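Local coordinates for protein putative sodium:solute symporter (Proteus mirabilis, PDB 5NV9) that couples the inward sodium gradient to uptake of the sialic acid N-acetylneuraminic acid across the bacterial inner membrane, using a LeuT-type fold with two sodium ions, at residues P90-F95 with Q250-Q255; R121-L126 with G412-P417; V194-M199 with L318-E323; T213-A218 with L295-Q300. All coordinates share one frame; numbering follows the deposited sequence.

Contact 1 (P90-F95 with Q250-Q255)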
loop_
_atom_site.group_PDB
_atom_site.type_symbol
_atom_site.label_atom_id
_atom_site.label_comp_id
_atom_site.label_asym_id
_atom_site.label_seq_id
_atom_site.Cartn_x
_atom_site.Cartn_y
_atom_site.Cartn_z
ATOM N N PRO A 90 -11.246 -14.640 1.312
ATOM C CA PRO A 90 -12.429 -15.267 1.915
ATOM C C PRO A 90 -12.357 -15.329 3.480
ATOM O O PRO A 90 -13.361 -15.076 4.191
ATOM C CB PRO A 90 -12.416 -16.677 1.314
ATOM C CG PRO A 90 -11.468 -16.620 0.156
ATOM C CD PRO A 90 -10.485 -15.576 0.479
ATOM N N LEU A 91 -11.164 -15.548 4.005
ATOM C CA LEU A 91 -10.957 -15.540 5.449
ATOM C C LEU A 91 -11.231 -14.132 6.025
ATOM O O LEU A 91 -11.813 -13.987 7.123
ATOM C CB LEU A 91 -9.521 -15.957 5.750
ATOM C CG LEU A 91 -9.078 -17.374 5.313
ATOM C CD1 LEU A 91 -10.031 -18.369 5.936
ATOM C CD2 LEU A 91 -8.991 -17.589 3.797
ATOM N N VAL A 92 -10.830 -13.079 5.282
ATOM C CA VAL A 92 -11.089 -11.714 5.726
ATOM C C VAL A 92 -12.599 -11.470 5.742
ATOM O O VAL A 92 -13.153 -10.919 6.700
ATOM C CB VAL A 92 -10.439 -10.696 4.791
ATOM C CG1 VAL A 92 -10.833 -9.267 5.199
ATOM C CG2 VAL A 92 -8.926 -10.937 4.728
ATOM N N PHE A 93 -13.252 -11.856 4.648
ATOM C CA PHE A 93 -14.704 -11.725 4.500
ATOM C C PHE A 93 -15.483 -12.425 5.607
ATOM O O PHE A 93 -16.381 -11.843 6.184
ATOM C CB PHE A 93 -15.151 -12.226 3.114
ATOM C CG PHE A 93 -16.590 -11.961 2.816
ATOM C CD1 PHE A 93 -17.021 -10.668 2.554
ATOM C CD2 PHE A 93 -17.512 -13.003 2.818
ATOM C CE1 PHE A 93 -18.352 -10.396 2.279
ATOM C CE2 PHE A 93 -18.860 -12.762 2.527
ATOM C CZ PHE A 93 -19.286 -11.444 2.278
ATOM N N TYR A 94 -15.177 -13.679 5.872
ATOM C CA TYR A 94 -15.934 -14.442 6.815
ATOM C C TYR A 94 -15.630 -14.115 8.258
ATOM O O TYR A 94 -16.545 -14.097 9.062
ATOM C CB TYR A 94 -15.764 -15.944 6.557
ATOM C CG TYR A 94 -16.472 -16.351 5.289
ATOM C CD1 TYR A 94 -17.848 -16.058 5.112
ATOM C CD2 TYR A 94 -15.801 -17.024 4.260
ATOM C CE1 TYR A 94 -18.515 -16.396 3.943
ATOM C CE2 TYR A 94 -16.462 -17.374 3.084
ATOM C CZ TYR A 94 -17.821 -17.066 2.938
ATOM O OH TYR A 94 -18.498 -17.387 1.774
ATOM N N PHE A 95 -14.378 -13.817 8.608
ATOM C CA PHE A 95 -14.044 -13.693 10.036
ATOM C C PHE A 95 -13.864 -12.268 10.508
ATOM O O PHE A 95 -14.088 -12.031 11.703
ATOM C CB PHE A 95 -12.826 -14.530 10.366
ATOM C CG PHE A 95 -13.054 -15.994 10.168
ATOM C CD1 PHE A 95 -14.000 -16.661 10.922
ATOM C CD2 PHE A 95 -12.325 -16.715 9.239
ATOM C CE1 PHE A 95 -14.239 -18.019 10.730
ATOM C CE2 PHE A 95 -12.525 -18.072 9.072
ATOM C CZ PHE A 95 -13.504 -18.723 9.805
ATOM N N GLN A 250 -1.961 -6.294 5.628
ATOM C CA GLN A 250 -2.547 -5.305 4.643
ATOM C C GLN A 250 -4.070 -5.324 4.632
ATOM O O GLN A 250 -4.692 -4.283 4.642
ATOM C CB GLN A 250 -2.006 -5.569 3.238
ATOM C CG GLN A 250 -2.466 -4.621 2.121
ATOM C CD GLN A 250 -1.981 -3.197 2.326
ATOM O OE1 GLN A 250 -0.957 -2.781 1.757
ATOM N NE2 GLN A 250 -2.705 -2.439 3.161
ATOM N N PHE A 251 -4.649 -6.520 4.685
ATOM C CA PHE A 251 -6.076 -6.709 4.545
ATOM C C PHE A 251 -6.907 -6.833 5.800
ATOM O O PHE A 251 -8.139 -6.772 5.673
ATOM C CB PHE A 251 -6.334 -7.864 3.538
ATOM C CG PHE A 251 -5.866 -7.523 2.156
ATOM C CD1 PHE A 251 -6.693 -6.821 1.286
ATOM C CD2 PHE A 251 -4.565 -7.827 1.744
ATOM C CE1 PHE A 251 -6.250 -6.461 0.019
ATOM C CE2 PHE A 251 -4.106 -7.467 0.472
ATOM C CZ PHE A 251 -4.966 -6.786 -0.383
ATOM N N THR A 252 -6.280 -6.966 6.977
ATOM C CA THR A 252 -7.012 -7.051 8.273
ATOM C C THR A 252 -6.669 -5.953 9.297
ATOM O O THR A 252 -7.469 -5.605 10.151
ATOM C CB THR A 252 -6.783 -8.407 8.966
ATOM O OG1 THR A 252 -5.411 -8.611 9.332
ATOM C CG2 THR A 252 -7.221 -9.543 8.066
ATOM N N ALA A 253 -5.454 -5.430 9.245
ATOM C CA ALA A 253 -4.933 -4.612 10.339
ATOM C C ALA A 253 -4.529 -3.238 9.881
ATOM O O ALA A 253 -4.068 -2.489 10.701
ATOM C CB ALA A 253 -3.744 -5.320 11.007
ATOM N N SER A 254 -4.750 -2.894 8.603
ATOM C CA SER A 254 -4.250 -1.662 8.026
ATOM C C SER A 254 -5.439 -0.801 7.605
ATOM O O SER A 254 -6.245 -1.216 6.776
ATOM C CB SER A 254 -3.346 -1.989 6.848
ATOM O OG SER A 254 -2.638 -0.846 6.452
ATOM N N GLN A 255 -5.543 0.379 8.205
ATOM C CA GLN A 255 -6.688 1.248 8.019
ATOM C C GLN A 255 -6.939 1.665 6.573
ATOM O O GLN A 255 -8.095 1.898 6.209
ATOM C CB GLN A 255 -6.533 2.478 8.918
ATOM C CG GLN A 255 -7.626 3.552 8.727
ATOM C CD GLN A 255 -9.035 3.147 9.167
ATOM O OE1 GLN A 255 -9.276 2.024 9.647
ATOM N NE2 GLN A 255 -9.998 4.031 8.907
#
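V92 of helix 89-102 packs against F251 and T252 at the cytoplasmic end of helix 236-253, a transmembrane helix of the LeuT fold whose F251 side chain lies about 6 Å from the bound sialic acid. The contact is small, 104 Å² counted over both partners, and one valine fork makes all of it on its own side. With CG1 anti to the backbone N (chi1 175°), the two methyls of V92 diverge and take different partners. CG1 meets the backbone, 3.7 Å from the carbonyl oxygen F251 O. CG2 meets side chains, lying 4.0 Å from CG2 of T252 and 4.2 Å from CB of F251. F251 therefore joins through its first side-chain carbon, while its ring runs away from V92. T252 meets the valine through its methyl, while its OG1 is hydrogen-bonded to I248 O, one turn earlier. The carbonyl of F251 likewise has its polar partner outside the pair, the hydroxyl of Y261, so the V92 methyl beside it supplies packing alone. The closest alpha carbons, those of V92 and T252, are 6.7 Å apart, a near approach compatible with the short side chains between them. All three touching residues are buried. The side chain of F251 comes within about 4 Å of that of T58, a sialic acid-binding residue. About one turn beyond F251 the helix is interrupted around S254 before helix 255-258, an interruption consistent with the broken helices of the LeuT fold.

Contact 2 (R121-L126 with G412-P417)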
loop_
_atom_site.group_PDB
_atom_site.type_symbol
_atom_site.label_atom_id
_atom_site.label_comp_id
_atom_site.label_asym_id
_atom_site.label_seq_id
_atom_site.Cartn_x
_atom_site.Cartn_y
_atom_site.Cartn_z
ATOM N N ARG A 121 -5.790 -0.599 21.302
ATOM C CA ARG A 121 -6.287 0.270 20.243
ATOM C C ARG A 121 -5.272 1.353 19.919
ATOM O O ARG A 121 -4.922 1.516 18.772
ATOM C CB ARG A 121 -7.641 0.848 20.623
ATOM C CG ARG A 121 -8.054 2.100 19.892
ATOM C CD ARG A 121 -9.473 2.416 20.271
ATOM N NE ARG A 121 -10.002 3.485 19.446
ATOM C CZ ARG A 121 -11.163 4.124 19.668
ATOM N NH1 ARG A 121 -11.933 3.835 20.688
ATOM N NH2 ARG A 121 -11.571 5.044 18.826
ATOM N N LEU A 122 -4.770 2.054 20.941
ATOM C CA LEU A 122 -3.828 3.119 20.751
ATOM C C LEU A 122 -2.447 2.708 20.269
ATOM O O LEU A 122 -1.774 3.468 19.473
ATOM C CB LEU A 122 -3.685 3.917 22.043
ATOM C CG LEU A 122 -4.868 4.814 22.389
ATOM C CD1 LEU A 122 -4.708 5.361 23.787
ATOM C CD2 LEU A 122 -4.953 5.955 21.401
ATOM N N PHE A 123 -1.980 1.551 20.733
ATOM C CA PHE A 123 -0.712 1.066 20.252
ATOM C C PHE A 123 -0.830 0.859 18.733
ATOM O O PHE A 123 0.057 1.307 17.981
ATOM C CB PHE A 123 -0.236 -0.199 20.919
ATOM C CG PHE A 123 0.863 -0.903 20.173
ATOM C CD1 PHE A 123 2.168 -0.479 20.266
ATOM C CD2 PHE A 123 0.580 -2.006 19.379
ATOM C CE1 PHE A 123 3.178 -1.123 19.584
ATOM C CE2 PHE A 123 1.566 -2.641 18.628
ATOM C CZ PHE A 123 2.881 -2.218 18.762
ATOM N N ALA A 124 -1.917 0.232 18.297
ATOM C CA ALA A 124 -2.116 -0.077 16.872
ATOM C C ALA A 124 -2.317 1.162 16.000
ATOM O O ALA A 124 -1.761 1.228 14.924
ATOM C CB ALA A 124 -3.266 -1.094 16.672
ATOM N N SER A 125 -3.140 2.111 16.478
ATOM C CA SER A 125 -3.431 3.331 15.791
ATOM C C SER A 125 -2.175 4.233 15.595
ATOM O O SER A 125 -1.927 4.752 14.497
ATOM C CB SER A 125 -4.487 4.088 16.590
ATOM O OG SER A 125 -4.942 5.196 15.888
ATOM N N LEU A 126 -1.377 4.410 16.650
ATOM C CA LEU A 126 -0.136 5.167 16.577
ATOM C C LEU A 126 0.873 4.475 15.658
ATOM O O LEU A 126 1.572 5.148 14.878
ATOM C CB LEU A 126 0.445 5.385 17.979
ATOM C CG LEU A 126 -0.442 6.252 18.868
ATOM C CD1 LEU A 126 -0.005 6.148 20.300
ATOM C CD2 LEU A 126 -0.433 7.722 18.443
ATOM N N GLY A 412 8.159 0.407 11.068
ATOM C CA GLY A 412 7.823 -0.734 10.219
ATOM C C GLY A 412 7.753 -2.044 10.963
ATOM O O GLY A 412 6.900 -2.884 10.681
ATOM N N LEU A 413 8.646 -2.227 11.927
ATOM C CA LEU A 413 8.616 -3.421 12.717
ATOM C C LEU A 413 7.312 -3.579 13.538
ATOM O O LEU A 413 6.979 -4.708 13.946
ATOM C CB LEU A 413 9.788 -3.422 13.667
ATOM C CG LEU A 413 11.199 -3.431 13.066
ATOM C CD1 LEU A 413 12.229 -3.237 14.187
ATOM C CD2 LEU A 413 11.402 -4.737 12.339
HETATM N N MSE A 414 6.596 -2.484 13.792
HETATM C CA MSE A 414 5.332 -2.522 14.577
HETATM C C MSE A 414 4.145 -3.091 13.817
HETATM O O MSE A 414 3.145 -3.461 14.457
HETATM C CB MSE A 414 4.908 -1.204 15.218
HETATM C CG MSE A 414 6.045 -0.476 15.936
HETATM SE SE MSE A 414 6.512 -1.475 17.554
HETATM C CE MSE A 414 8.286 -2.188 16.985
ATOM N N GLY A 415 4.263 -3.272 12.497
ATOM C CA GLY A 415 3.238 -3.928 11.706
ATOM C C GLY A 415 2.915 -5.352 12.102
ATOM O O GLY A 415 1.735 -5.768 12.098
ATOM N N GLY A 416 3.945 -6.104 12.446
ATOM C CA GLY A 416 3.777 -7.444 12.959
ATOM C C GLY A 416 2.906 -7.470 14.217
ATOM O O GLY A 416 1.852 -8.123 14.244
ATOM N N PRO A 417 3.319 -6.751 15.269
ATOM C CA PRO A 417 2.513 -6.757 16.518
ATOM C C PRO A 417 1.080 -6.240 16.277
ATOM O O PRO A 417 0.128 -6.768 16.833
ATOM C CB PRO A 417 3.323 -5.852 17.465
ATOM C CG PRO A 417 4.718 -5.845 16.930
ATOM C CD PRO A 417 4.583 -6.021 15.434
#
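F123 holds its CG anti to the backbone N (chi1 164°), which extends the ring from helix 118-151 toward M414 and P417, while the selenomethionine M414 bends at chi2 (-70°) to bring its SE to the ring edge, the two side chains crossing at about a right angle. The result is a Met-aromatic contact joining two transmembrane segments of the LeuT-fold symporter. The selenium lies 5.0 Å from the ring centroid and 80° off the ring normal, which places it at the edge of F123. Two ring atoms share it: CZ and CE1 of F123 are both 3.9 Å from SE of M414. P417 also takes an edge position, near the ring plane, so the outer rim of one phenylalanine bridges two residues three positions apart. On its own side, M414 sits within a type I turn from G412 to G415, closed by G415 N donating to G412 O at 3.2 Å; G415 to P417 are helical. I444 of helix 433-452 touches both F123 and M414, adding a third helix to the cluster, and P417 meets S443 of the same helix. The interaction is apolar and far from the sugar and sodium sites. P417 contributes one atom, its CB, 3.8 Å from CE2 and 3.9 Å from CZ of F123.

Contact 3 (V194-M199 with L318-E323)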
loop_
_atom_site.group_PDB
_atom_site.type_symbol
_atom_site.label_atom_id
_atom_site.label_comp_id
_atom_site.label_asym_id
_atom_site.label_seq_id
_atom_site.Cartn_x
_atom_site.Cartn_y
_atom_site.Cartn_z
ATOM N N VAL A 194 -0.088 -2.685 -19.157
ATOM C CA VAL A 194 -0.355 -3.578 -20.291
ATOM C C VAL A 194 0.278 -2.975 -21.588
ATOM O O VAL A 194 0.833 -3.701 -22.463
ATOM C CB VAL A 194 -1.851 -3.776 -20.470
ATOM C CG1 VAL A 194 -2.153 -4.419 -21.803
ATOM C CG2 VAL A 194 -2.401 -4.601 -19.327
ATOM N N LEU A 195 0.209 -1.648 -21.686
ATOM C CA LEU A 195 0.638 -0.968 -22.882
ATOM C C LEU A 195 2.172 -0.992 -22.991
ATOM O O LEU A 195 2.712 -1.102 -24.076
ATOM C CB LEU A 195 0.123 0.471 -22.869
ATOM C CG LEU A 195 0.436 1.229 -24.158
ATOM C CD1 LEU A 195 -0.281 0.642 -25.381
ATOM C CD2 LEU A 195 0.082 2.667 -23.916
ATOM N N ILE A 196 2.857 -0.826 -21.861
ATOM C CA ILE A 196 4.361 -0.948 -21.774
ATOM C C ILE A 196 4.777 -2.340 -22.236
ATOM O O ILE A 196 5.671 -2.502 -23.074
ATOM C CB ILE A 196 4.887 -0.722 -20.350
ATOM C CG1 ILE A 196 4.696 0.751 -19.915
ATOM C CG2 ILE A 196 6.358 -1.102 -20.280
ATOM C CD1 ILE A 196 4.751 0.991 -18.419
ATOM N N PHE A 197 4.120 -3.344 -21.694
ATOM C CA PHE A 197 4.429 -4.707 -22.087
ATOM C C PHE A 197 4.333 -4.882 -23.633
ATOM O O PHE A 197 5.286 -5.294 -24.278
ATOM C CB PHE A 197 3.517 -5.734 -21.397
ATOM C CG PHE A 197 3.885 -7.143 -21.753
ATOM C CD1 PHE A 197 5.129 -7.645 -21.395
ATOM C CD2 PHE A 197 3.035 -7.922 -22.502
ATOM C CE1 PHE A 197 5.483 -8.942 -21.737
ATOM C CE2 PHE A 197 3.385 -9.198 -22.878
ATOM C CZ PHE A 197 4.619 -9.721 -22.506
ATOM N N ILE A 198 3.191 -4.562 -24.179
ATOM C CA ILE A 198 2.960 -4.624 -25.619
ATOM C C ILE A 198 4.035 -3.972 -26.503
ATOM O O ILE A 198 4.506 -4.590 -27.484
ATOM C CB ILE A 198 1.572 -4.041 -25.956
ATOM C CG1 ILE A 198 0.511 -5.019 -25.452
ATOM C CG2 ILE A 198 1.421 -3.839 -27.479
ATOM C CD1 ILE A 198 -0.844 -4.384 -25.293
HETATM N N MSE A 199 4.403 -2.747 -26.143
HETATM C CA MSE A 199 5.406 -2.002 -26.821
HETATM C C MSE A 199 6.762 -2.643 -26.760
HETATM O O MSE A 199 7.511 -2.570 -27.758
HETATM C CB MSE A 199 5.518 -0.576 -26.260
HETATM C CG MSE A 199 4.125 0.106 -26.370
HETATM SE SE MSE A 199 4.176 1.891 -27.246
HETATM C CE MSE A 199 5.108 1.134 -28.819
ATOM N N LEU A 318 13.911 4.492 -18.100
ATOM C CA LEU A 318 14.767 4.680 -19.251
ATOM C C LEU A 318 14.101 4.247 -20.514
ATOM O O LEU A 318 14.077 5.029 -21.481
ATOM C CB LEU A 318 16.071 3.893 -19.100
ATOM C CG LEU A 318 16.996 4.156 -20.306
ATOM C CD1 LEU A 318 17.513 5.584 -20.224
ATOM C CD2 LEU A 318 18.132 3.154 -20.382
ATOM N N PHE A 319 13.581 3.015 -20.537
ATOM C CA PHE A 319 12.796 2.546 -21.681
ATOM C C PHE A 319 11.598 3.432 -22.032
ATOM O O PHE A 319 11.370 3.738 -23.203
ATOM C CB PHE A 319 12.312 1.122 -21.490
ATOM C CG PHE A 319 11.580 0.560 -22.674
ATOM C CD1 PHE A 319 10.219 0.771 -22.845
ATOM C CD2 PHE A 319 12.240 -0.186 -23.632
ATOM C CE1 PHE A 319 9.550 0.256 -23.950
ATOM C CE2 PHE A 319 11.567 -0.715 -24.745
ATOM C CZ PHE A 319 10.232 -0.502 -24.894
ATOM N N ILE A 320 10.854 3.867 -21.037
ATOM C CA ILE A 320 9.702 4.700 -21.307
ATOM C C ILE A 320 10.066 5.988 -22.018
ATOM O O ILE A 320 9.443 6.358 -22.998
ATOM C CB ILE A 320 8.935 5.068 -20.037
ATOM C CG1 ILE A 320 8.305 3.791 -19.437
ATOM C CG2 ILE A 320 7.891 6.151 -20.341
ATOM C CD1 ILE A 320 8.084 3.899 -17.930
ATOM N N VAL A 321 11.076 6.663 -21.509
ATOM C CA VAL A 321 11.378 7.974 -22.000
ATOM C C VAL A 321 12.177 7.917 -23.301
ATOM O O VAL A 321 12.091 8.871 -24.114
ATOM C CB VAL A 321 12.093 8.772 -20.921
ATOM C CG1 VAL A 321 12.643 10.059 -21.456
ATOM C CG2 VAL A 321 11.090 9.070 -19.801
ATOM N N THR A 322 12.912 6.830 -23.523
ATOM C CA THR A 322 13.750 6.740 -24.707
ATOM C C THR A 322 13.064 5.979 -25.800
ATOM O O THR A 322 13.385 6.207 -26.944
ATOM C CB THR A 322 15.146 6.094 -24.441
ATOM O OG1 THR A 322 15.012 4.756 -23.915
ATOM C CG2 THR A 322 15.944 6.925 -23.484
ATOM N N GLU A 323 12.145 5.062 -25.495
ATOM C CA GLU A 323 11.577 4.202 -26.564
ATOM C C GLU A 323 10.087 4.304 -26.842
ATOM O O GLU A 323 9.595 3.618 -27.746
ATOM C CB GLU A 323 11.806 2.713 -26.282
ATOM C CG GLU A 323 13.252 2.289 -26.045
ATOM C CD GLU A 323 14.179 2.444 -27.212
ATOM O OE1 GLU A 323 13.711 2.549 -28.369
ATOM O OE2 GLU A 323 15.405 2.411 -26.959
#
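I196, I320 and F319 form the enclosed side of this contact, and even there the fit is light: CD1 of I196 and CD1 of I320 meet end to end at 4.5 Å. I332 of helix 328-361 touches both isoleucines, so the pair belongs to a wider apolar cluster. The backbones are nearest here, with the alpha carbons of I196 and I320 7.8 Å apart. F319, also buried, gives up the most surface and turns its ring edge to M199, its CZ 4.5 Å from M199 O, near the ring plane. The ring is steadied from its own helix, for CB of E323 lies 3.7 Å above the plane and over the centre of one face of F319, and Y298 of helix 267-301 adds an edge-to-face ring contact. The loose side is the wider end, where the alpha carbons of M199 and E323 stand 8.8 Å apart. On the surface, T322 folds its OG1 back to L318 O at 2.6 Å, 41° out of the carbonyl plane and from the face opposite to T322 N, so that one oxygen is gripped twice. Just beyond the segments, K203 of helix 155-203 supplies a polar link by bonding E323 O. Between 194-199 and 318-323 themselves the chemistry is weak van der Waals contact, with methyls 4.5 Å apart, implying cohesion through burial with little directional constraint.

Contact 4 (T213-A218 with L295-Q300)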
loop_
_atom_site.group_PDB
_atom_site.type_symbol
_atom_site.label_atom_id
_atom_site.label_comp_id
_atom_site.label_asym_id
_atom_site.label_seq_id
_atom_site.Cartn_x
_atom_site.Cartn_y
_atom_site.Cartn_z
ATOM N N THR A 213 10.968 -17.560 -24.170
ATOM C CA THR A 213 11.990 -18.602 -24.354
ATOM C C THR A 213 13.292 -18.208 -23.748
ATOM O O THR A 213 13.897 -19.024 -23.019
ATOM C CB THR A 213 12.195 -18.897 -25.850
ATOM O OG1 THR A 213 11.112 -19.709 -26.250
ATOM C CG2 THR A 213 13.467 -19.679 -26.136
ATOM N N THR A 214 13.711 -16.969 -24.020
ATOM C CA THR A 214 14.942 -16.462 -23.436
ATOM C C THR A 214 14.846 -16.428 -21.895
ATOM O O THR A 214 15.788 -16.851 -21.165
ATOM C CB THR A 214 15.247 -15.046 -23.895
ATOM O OG1 THR A 214 15.313 -15.005 -25.307
ATOM C CG2 THR A 214 16.574 -14.561 -23.302
ATOM N N THR A 215 13.711 -15.940 -21.399
ATOM C CA THR A 215 13.510 -15.891 -19.975
ATOM C C THR A 215 13.528 -17.266 -19.358
ATOM O O THR A 215 14.136 -17.449 -18.304
ATOM C CB THR A 215 12.214 -15.120 -19.582
ATOM O OG1 THR A 215 12.297 -13.790 -20.053
ATOM C CG2 THR A 215 12.077 -15.050 -18.133
ATOM N N ALA A 216 12.816 -18.215 -19.964
ATOM C CA ALA A 216 12.762 -19.558 -19.416
ATOM C C ALA A 216 14.169 -20.203 -19.478
ATOM O O ALA A 216 14.603 -20.842 -18.525
ATOM C CB ALA A 216 11.722 -20.411 -20.130
ATOM N N GLN A 217 14.904 -19.959 -20.557
ATOM C CA GLN A 217 16.264 -20.504 -20.725
ATOM C C GLN A 217 17.254 -19.950 -19.733
ATOM O O GLN A 217 18.191 -20.655 -19.337
ATOM C CB GLN A 217 16.811 -20.203 -22.128
ATOM C CG GLN A 217 16.484 -21.271 -23.127
ATOM C CD GLN A 217 17.062 -20.935 -24.489
ATOM O OE1 GLN A 217 17.175 -19.762 -24.834
ATOM N NE2 GLN A 217 17.458 -21.959 -25.255
ATOM N N ALA A 218 17.103 -18.668 -19.379
ATOM C CA ALA A 218 17.921 -18.114 -18.338
ATOM C C ALA A 218 17.424 -18.542 -16.897
ATOM O O ALA A 218 17.947 -18.100 -15.933
ATOM C CB ALA A 218 17.980 -16.572 -18.497
ATOM N N LEU A 295 12.155 -6.356 -20.637
ATOM C CA LEU A 295 13.213 -5.373 -20.729
ATOM C C LEU A 295 14.565 -6.013 -20.727
ATOM O O LEU A 295 15.492 -5.466 -21.326
ATOM C CB LEU A 295 13.161 -4.369 -19.580
ATOM C CG LEU A 295 12.017 -3.335 -19.641
ATOM C CD1 LEU A 295 11.921 -2.553 -18.394
ATOM C CD2 LEU A 295 12.148 -2.392 -20.800
ATOM N N PHE A 296 14.679 -7.112 -19.956
ATOM C CA PHE A 296 15.876 -7.908 -19.882
ATOM C C PHE A 296 16.231 -8.443 -21.272
ATOM O O PHE A 296 17.391 -8.332 -21.710
ATOM C CB PHE A 296 15.681 -9.047 -18.891
ATOM C CG PHE A 296 16.648 -10.145 -19.068
ATOM C CD1 PHE A 296 17.937 -9.985 -18.676
ATOM C CD2 PHE A 296 16.249 -11.323 -19.628
ATOM C CE1 PHE A 296 18.873 -10.987 -18.849
ATOM C CE2 PHE A 296 17.179 -12.338 -19.820
ATOM C CZ PHE A 296 18.491 -12.168 -19.440
ATOM N N VAL A 297 15.242 -9.041 -21.955
ATOM C CA VAL A 297 15.442 -9.506 -23.329
ATOM C C VAL A 297 15.766 -8.348 -24.265
ATOM O O VAL A 297 16.691 -8.437 -25.068
ATOM C CB VAL A 297 14.288 -10.339 -23.829
ATOM C CG1 VAL A 297 14.555 -10.806 -25.245
ATOM C CG2 VAL A 297 14.101 -11.530 -22.919
ATOM N N TYR A 298 15.054 -7.230 -24.133
ATOM C CA TYR A 298 15.302 -6.131 -24.988
ATOM C C TYR A 298 16.722 -5.588 -24.840
ATOM O O TYR A 298 17.360 -5.322 -25.848
ATOM C CB TYR A 298 14.273 -5.017 -24.806
ATOM C CG TYR A 298 14.522 -3.783 -25.660
ATOM C CD1 TYR A 298 14.140 -3.726 -27.013
ATOM C CD2 TYR A 298 15.131 -2.669 -25.119
ATOM C CE1 TYR A 298 14.381 -2.593 -27.781
ATOM C CE2 TYR A 298 15.370 -1.547 -25.876
ATOM C CZ TYR A 298 14.981 -1.490 -27.189
ATOM O OH TYR A 298 15.242 -0.296 -27.867
ATOM N N TYR A 299 17.241 -5.423 -23.622
ATOM C CA TYR A 299 18.573 -4.853 -23.510
ATOM C C TYR A 299 19.723 -5.859 -23.691
ATOM O O TYR A 299 20.863 -5.443 -23.801
ATOM C CB TYR A 299 18.701 -4.023 -22.207
ATOM C CG TYR A 299 17.926 -2.741 -22.299
ATOM C CD1 TYR A 299 18.394 -1.659 -23.071
ATOM C CD2 TYR A 299 16.744 -2.580 -21.614
ATOM C CE1 TYR A 299 17.672 -0.468 -23.173
ATOM C CE2 TYR A 299 16.035 -1.391 -21.664
ATOM C CZ TYR A 299 16.476 -0.322 -22.459
ATOM O OH TYR A 299 15.704 0.842 -22.538
ATOM N N GLN A 300 19.428 -7.164 -23.709
ATOM C CA GLN A 300 20.337 -8.182 -24.179
ATOM C C GLN A 300 20.446 -8.154 -25.712
ATOM O O GLN A 300 21.472 -8.493 -26.237
ATOM C CB GLN A 300 19.848 -9.560 -23.785
ATOM C CG GLN A 300 19.991 -9.863 -22.301
ATOM C CD GLN A 300 21.440 -9.971 -21.877
ATOM O OE1 GLN A 300 21.961 -9.106 -21.226
ATOM N NE2 GLN A 300 22.077 -11.032 -22.258
#
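The ring of F296 has CG of Q300, one turn later on its own helix, 3.8 Å above one face and offset toward the rim, while T214 of the other segment comes in obliquely, its CG2 4.2 Å from CE2 of F296. K220, in the loop after helix 207-217, makes a cation-pi contact with the same ring. On another side of helix 295-300, Y298 CD2 stands 3.6 Å above the centre of the Y299 ring, and CD2 of Y299 in turn lies in the plane of the Y298 ring, at its edge. The main pairing is T214 with V297. CG2 of V297 lies 3.8 Å from CB of T214 and 3.9 Å from CG2 of T214, and extends its reach to OG1 of T215 at 4.1 Å. T214 has OG1 beside the backbone N (chi1 -57°), which leaves CG2 anti to that N and turned to F296 and V297, while OG1 hydrogen-bonds the carbonyl of E210. T215 does likewise with the carbonyl of I211, so both hydroxyls are satisfied within their helix and the interface is made mostly by carbon, with T215 OG1 touching a V297 methyl. Both segments are periplasmic. The axes of 213-217 and 295-300 pass 10.1 Å apart at 99°, so these segments cross nearly at right angles near the periplasmic end of helix 267-301, whose other sides carry L295 and Y299 against helix 315-323 and Y72 of helix 61-73.

How the contacts relate
From the N terminus the chain passes 90-95, 121-126, 194-199 and 213-218, opening contacts 1, 2, 3 and 4 in turn. Contact 1 closes first, at 250-255, and therefore crosses the other three. Contact 4 closes next at 295-300, then contact 3 at 318-323 and contact 2 at 412-417, so 4 lies within 3 and 3 within 2. Contact 1 links helix 89-102 with 236-253 and contact 2 links helix 118-151 with the 412-417 region; the two lie close without touching, centres 16 Å apart. Contacts 3 and 4 touch, CG of F319 lying 3.5 Å from CD2 of L295, and join helices 155-203 and 267-301 to helices 207-217 and 315-323.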